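Local coordinates for glutamyl-tRNA(Gln) amidotransferase subunit B, mitochondrial (Saccharomyces cerevisiae, PDB 4N0H), which is a GatB/GatE-family subunit of a mitochondrial amidotransferase, whose catalytic-domain fold packs helices against a large mixed beta sheet, at residues G17-T22 with D213-I218; L138-D143 with P168-V173. All coordinates share one frame; numbering follows the deposited sequence.

Contact 1. Residues G17-T22 with D213-I218; sequences GLEIHT and DVNLSI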
loop_
_atom_site.group_PDB
_atom_site.type_symbol
_atom_site.label_atom_id
_atom_site.label_comp_id
_atom_site.label_asym_id
_atom_site.label_seq_id
_atom_site.Cartn_x
_atom_site.Cartn_y
_atom_site.Cartn_z
ATOM N N GLY B 17 34.822 -9.960 0.166
ATOM C CA GLY B 17 33.973 -8.998 -0.509
ATOM C C GLY B 17 33.535 -7.902 0.441
ATOM O O GLY B 17 33.543 -8.087 1.656
ATOM N N LEU B 18 33.152 -6.756 -0.110
ATOM C CA LEU B 18 32.737 -5.623 0.709
ATOM C C LEU B 18 31.307 -5.195 0.407
ATOM O O LEU B 18 30.853 -5.268 -0.736
ATOM C CB LEU B 18 33.683 -4.435 0.499
ATOM C CG LEU B 18 35.150 -4.639 0.872
ATOM C CD1 LEU B 18 35.971 -3.424 0.472
ATOM C CD2 LEU B 18 35.288 -4.911 2.360
ATOM N N GLU B 19 30.605 -4.748 1.445
ATOM C CA GLU B 19 29.302 -4.117 1.284
ATOM C C GLU B 19 29.381 -2.715 1.867
ATOM O O GLU B 19 29.518 -2.544 3.080
ATOM C CB GLU B 19 28.218 -4.931 1.982
ATOM C CG GLU B 19 28.055 -6.329 1.417
ATOM C CD GLU B 19 27.126 -7.189 2.247
ATOM O OE1 GLU B 19 26.496 -6.656 3.188
ATOM O OE2 GLU B 19 27.027 -8.401 1.957
ATOM N N ILE B 20 29.316 -1.713 0.996
ATOM C CA ILE B 20 29.539 -0.333 1.410
ATOM C C ILE B 20 28.295 0.539 1.292
ATOM O O ILE B 20 27.785 0.776 0.196
ATOM C CB ILE B 20 30.689 0.320 0.620
ATOM C CG1 ILE B 20 31.969 -0.507 0.760
ATOM C CG2 ILE B 20 30.919 1.741 1.109
ATOM C CD1 ILE B 20 33.162 0.069 0.018
ATOM N N HIS B 21 27.816 1.018 2.434
ATOM C CA HIS B 21 26.688 1.931 2.458
ATOM C C HIS B 21 27.204 3.355 2.482
ATOM O O HIS B 21 28.111 3.688 3.244
ATOM C CB HIS B 21 25.792 1.661 3.665
ATOM C CG HIS B 21 25.056 0.362 3.586
ATOM N ND1 HIS B 21 25.663 -0.854 3.809
ATOM C CD2 HIS B 21 23.761 0.089 3.300
ATOM C CE1 HIS B 21 24.775 -1.820 3.669
ATOM N NE2 HIS B 21 23.613 -1.275 3.358
ATOM N N THR B 22 26.625 4.192 1.635
ATOM C CA THR B 22 27.086 5.560 1.488
ATOM C C THR B 22 25.918 6.544 1.513
ATOM O O THR B 22 25.001 6.451 0.700
ATOM C CB THR B 22 27.883 5.720 0.178
ATOM O OG1 THR B 22 29.215 5.224 0.367
ATOM C CG2 THR B 22 27.955 7.165 -0.228
ATOM N N ASP B 213 30.750 -3.039 5.561
ATOM C CA ASP B 213 30.650 -4.408 6.051
ATOM C C ASP B 213 31.549 -5.299 5.204
ATOM O O ASP B 213 31.835 -4.984 4.050
ATOM C CB ASP B 213 29.209 -4.917 5.972
ATOM C CG ASP B 213 28.266 -4.157 6.883
ATOM O OD1 ASP B 213 28.728 -3.617 7.913
ATOM O OD2 ASP B 213 27.057 -4.107 6.564
ATOM N N VAL B 214 31.990 -6.414 5.776
ATOM C CA VAL B 214 32.858 -7.349 5.069
ATOM C C VAL B 214 32.242 -8.740 5.077
ATOM O O VAL B 214 31.623 -9.144 6.059
ATOM C CB VAL B 214 34.256 -7.428 5.732
ATOM C CG1 VAL B 214 35.169 -8.391 4.978
ATOM C CG2 VAL B 214 34.889 -6.054 5.808
ATOM N N ASN B 215 32.392 -9.461 3.971
ATOM C CA ASN B 215 32.118 -10.892 3.955
ATOM C C ASN B 215 33.340 -11.636 3.427
ATOM O O ASN B 215 33.965 -11.207 2.458
ATOM C CB ASN B 215 30.876 -11.218 3.122
ATOM C CG ASN B 215 30.975 -10.705 1.701
ATOM O OD1 ASN B 215 30.438 -9.648 1.372
ATOM N ND2 ASN B 215 31.666 -11.452 0.847
ATOM N N LEU B 216 33.692 -12.741 4.074
ATOM C CA LEU B 216 34.857 -13.508 3.650
ATOM C C LEU B 216 34.725 -15.007 3.902
ATOM O O LEU B 216 33.851 -15.455 4.647
ATOM C CB LEU B 216 36.139 -12.956 4.293
ATOM C CG LEU B 216 36.182 -12.681 5.800
ATOM C CD1 LEU B 216 36.313 -13.961 6.604
ATOM C CD2 LEU B 216 37.321 -11.729 6.132
ATOM N N SER B 217 35.606 -15.769 3.264
ATOM C CA SER B 217 35.689 -17.208 3.460
ATOM C C SER B 217 37.046 -17.680 2.963
ATOM O O SER B 217 37.475 -17.314 1.869
ATOM C CB SER B 217 34.573 -17.929 2.704
ATOM O OG SER B 217 34.745 -17.810 1.303
ATOM N N ILE B 218 37.728 -18.485 3.772
ATOM C CA ILE B 218 39.038 -19.002 3.396
ATOM C C ILE B 218 38.928 -20.405 2.809
ATOM O O ILE B 218 38.319 -21.291 3.411
ATOM C CB ILE B 218 40.009 -19.018 4.594
#
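Gly17, Leu18 and Glu19 pair with Asn215, Val214 and Asp213 as antiparallel neighbours in the mixed sheet of the GatB/GatE catalytic domain. The strand segments 17-22 and 213-218 run at 163° to each other. Two hydrogen-bonded pairs flank one non-hydrogen-bonded pair. Gly17 and Asn215 exchange two backbone bonds, with Gly17 N to Asn215 O at 2.7 Å. Glu19 and Asp213 do the same, with Asp213 N to Glu19 O at 2.8 Å.

Asn215 has its CG between its own backbone N and carbonyl carbon (chi1 56°). This folds the amide back across the neighbouring strand, over Gly17. Asn215 ND2 rests 3.6 Å from Gly17 CA, on the face where a CB of residue 17 would stand, and the amide packs directly against the backbone. The extended chain of Glu19 crosses Asn215 at about a right angle. Glu19 OE2 stops 3.7 Å from Asn215 OD1, and the two acceptors make no bond. Asp213 stands directly across from Glu19, CB to CB 4.1 Å. Asp213 OD2 comes within 4.3 Å of Glu19 OE1. Asp213 OD2 also approaches the His21 ring obliquely, 4.3 Å from His21 CE1.

The opposite face is apolar. Leu18 and Val214 lie side by side and point the same way, with Leu18 CD2 at 3.7 Å from Val214 CG2. Phe187 of helix 181-197 covers Leu18. Ile235 and Ile239 of helix 232-248 cover Val214.

The pairing thus separates a buried hydrocarbon face from a partly exposed polar one. Lys227 packs against Asp213 there. Acidic and acceptor groups gather on this polar face, while four backbone bonds carry the pairing.

Contact 2. Residues L138-D143 with P168-V173; sequences LQIEQD and PLIELV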
loop_
_atom_site.group_PDB
_atom_site.type_symbol
_atom_site.label_atom_id
_atom_site.label_comp_id
_atom_site.label_asym_id
_atom_site.label_seq_id
_atom_site.Cartn_x
_atom_site.Cartn_y
_atom_site.Cartn_z
ATOM N N LEU B 138 24.370 -2.329 -7.312
ATOM C CA LEU B 138 24.310 -0.988 -6.767
ATOM C C LEU B 138 22.843 -0.740 -6.418
ATOM O O LEU B 138 21.979 -0.871 -7.281
ATOM C CB LEU B 138 24.782 -0.025 -7.853
ATOM C CG LEU B 138 25.288 1.381 -7.579
ATOM C CD1 LEU B 138 26.305 1.744 -8.653
ATOM C CD2 LEU B 138 24.135 2.364 -7.582
ATOM N N GLN B 139 22.556 -0.413 -5.158
ATOM C CA GLN B 139 21.168 -0.267 -4.702
ATOM C C GLN B 139 20.909 1.067 -4.004
ATOM O O GLN B 139 21.749 1.554 -3.254
ATOM C CB GLN B 139 20.793 -1.398 -3.735
ATOM C CG GLN B 139 20.809 -2.794 -4.332
ATOM C CD GLN B 139 20.402 -3.863 -3.329
ATOM O OE1 GLN B 139 20.324 -3.607 -2.125
ATOM N NE2 GLN B 139 20.129 -5.068 -3.824
ATOM N N ILE B 140 19.734 1.645 -4.240
ATOM C CA ILE B 140 19.310 2.833 -3.505
ATOM C C ILE B 140 18.407 2.387 -2.363
ATOM O O ILE B 140 17.517 1.559 -2.563
ATOM C CB ILE B 140 18.530 3.809 -4.406
ATOM C CG1 ILE B 140 19.387 4.243 -5.597
ATOM C CG2 ILE B 140 18.056 5.021 -3.608
ATOM C CD1 ILE B 140 18.585 4.870 -6.725
ATOM N N GLU B 141 18.632 2.920 -1.166
ATOM C CA GLU B 141 17.782 2.564 -0.031
ATOM C C GLU B 141 17.698 3.645 1.047
ATOM O O GLU B 141 18.517 4.564 1.089
ATOM C CB GLU B 141 18.234 1.239 0.586
ATOM C CG GLU B 141 19.637 1.256 1.143
ATOM C CD GLU B 141 20.067 -0.109 1.645
ATOM O OE1 GLU B 141 20.846 -0.168 2.619
ATOM O OE2 GLU B 141 19.621 -1.121 1.061
ATOM N N GLN B 142 16.699 3.511 1.918
ATOM C CA GLN B 142 16.467 4.452 3.007
ATOM C C GLN B 142 17.411 4.220 4.167
ATOM O O GLN B 142 17.662 3.079 4.547
ATOM C CB GLN B 142 15.048 4.288 3.558
ATOM C CG GLN B 142 13.955 4.935 2.764
ATOM C CD GLN B 142 12.596 4.731 3.420
ATOM O OE1 GLN B 142 12.284 3.638 3.900
ATOM N NE2 GLN B 142 11.796 5.791 3.468
ATOM N N ASP B 143 17.902 5.305 4.758
ATOM C CA ASP B 143 18.589 5.207 6.040
ATOM C C ASP B 143 17.537 5.169 7.147
ATOM O O ASP B 143 16.388 5.582 6.943
ATOM C CB ASP B 143 19.539 6.393 6.249
ATOM C CG ASP B 143 20.707 6.059 7.173
ATOM O OD1 ASP B 143 21.651 6.875 7.258
ATOM O OD2 ASP B 143 20.694 4.980 7.805
ATOM N N PRO B 168 18.893 9.405 1.932
ATOM C CA PRO B 168 19.211 8.461 0.854
ATOM C C PRO B 168 20.565 7.783 1.041
ATOM O O PRO B 168 21.540 8.433 1.417
ATOM C CB PRO B 168 19.256 9.344 -0.405
ATOM C CG PRO B 168 18.791 10.703 0.017
ATOM C CD PRO B 168 19.008 10.804 1.491
ATOM N N LEU B 169 20.605 6.481 0.781
ATOM C CA LEU B 169 21.841 5.712 0.789
ATOM C C LEU B 169 22.009 5.024 -0.557
ATOM O O LEU B 169 21.024 4.718 -1.234
ATOM C CB LEU B 169 21.801 4.628 1.873
ATOM C CG LEU B 169 21.555 5.030 3.327
ATOM C CD1 LEU B 169 21.397 3.797 4.211
ATOM C CD2 LEU B 169 22.703 5.874 3.805
ATOM N N ILE B 170 23.255 4.787 -0.946
ATOM C CA ILE B 170 23.536 3.817 -1.994
ATOM C C ILE B 170 24.368 2.688 -1.400
ATOM O O ILE B 170 25.391 2.928 -0.759
ATOM C CB ILE B 170 24.273 4.432 -3.191
ATOM C CG1 ILE B 170 23.339 5.356 -3.971
ATOM C CG2 ILE B 170 24.790 3.341 -4.110
ATOM C CD1 ILE B 170 23.929 5.847 -5.283
ATOM N N GLU B 171 23.909 1.456 -1.585
ATOM C CA GLU B 171 24.684 0.304 -1.159
ATOM C C GLU B 171 25.411 -0.276 -2.359
ATOM O O GLU B 171 24.792 -0.602 -3.373
ATOM C CB GLU B 171 23.799 -0.767 -0.521
ATOM C CG GLU B 171 24.576 -2.007 -0.096
ATOM C CD GLU B 171 23.687 -3.130 0.412
ATOM O OE1 GLU B 171 24.175 -4.276 0.509
ATOM O OE2 GLU B 171 22.505 -2.871 0.720
ATOM N N LEU B 172 26.728 -0.396 -2.239
ATOM C CA LEU B 172 27.538 -1.013 -3.279
ATOM C C LEU B 172 28.049 -2.361 -2.795
ATOM O O LEU B 172 28.676 -2.455 -1.741
ATOM C CB LEU B 172 28.703 -0.095 -3.662
ATOM C CG LEU B 172 29.699 -0.602 -4.708
ATOM C CD1 LEU B 172 30.093 0.518 -5.643
ATOM C CD2 LEU B 172 30.933 -1.198 -4.045
ATOM N N VAL B 173 27.770 -3.408 -3.561
ATOM C CA VAL B 173 28.263 -4.735 -3.223
ATOM C C VAL B 173 29.280 -5.204 -4.263
ATOM O O VAL B 173 28.974 -5.284 -5.458
ATOM C CB VAL B 173 27.117 -5.753 -3.123
ATOM C CG1 VAL B 173 27.630 -7.080 -2.576
ATOM C CG2 VAL B 173 26.007 -5.210 -2.245
#
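Residues Leu138 to Gln142 pair with Leu172 to Pro168 as antiparallel strand segments at 151°, with Gln139-Glu171 and Glu141-Leu169 as the hydrogen-bonded pairs. Glu171 N meets Gln139 O at 2.7 Å. Gln139 O also takes a close CA-H...O contact from Ile170 CA, at 3.1 Å.

On one face, Leu138 crosses Ile170 at a slant, and Leu138 CD2 touches Ile170 CG2 at 3.7 Å. On the other face, Leu169 spreads its two methyls over Asp143, just past the strand end. Leu169 CD1 lies 3.6 Å from Asp143 CA, and Leu169 CD2 lies beside the carboxylate. Asp143 OD1 itself is held by a salt bridge to Arg211 and a hydrogen bond from Gln23.

Glu171 is fully extended, with CG anti to its backbone N (chi1 178°), and runs alongside Gln139. Glu171 OE2 comes 3.4 Å from Glu141 OE2, with the carboxylate planes turned 69° apart. No bond joins these two acceptors. Glu141 OE2 instead bonds to Thr105 OG1.

Strand 102-120 flanks segment 138-143, while strand 14-23 flanks segment 168-173. Against the face that carries Leu138, Leu74 and Leu78 of helix 65-78 pack on Leu138, and Leu78 also reaches Leu172.

Contacts 1 and 2 lie in one continuous sheet, with centres about 14 Å apart. Strand 14-23 pairs with strand 210-218 in contact 1 and, along its other edge, with strand 168-174 of contact 2. Two probable backbone hydrogen bonds make this join: Ile20 O to Leu172 N and Thr22 O to Ile170 N, each 2.9 Å. The His21 ring also packs against side chains of contact 2. His21 CD2 lies 3.0 Å from Glu141 OE1, and His21 NE2 lies 3.3 Å from Glu171 OE2. The polar faces of both contacts therefore meet at His21, on the shared strand, with Asp213 on the neighbouring strand of contact 1 and Glu141 and Glu171 on the strands of contact 2.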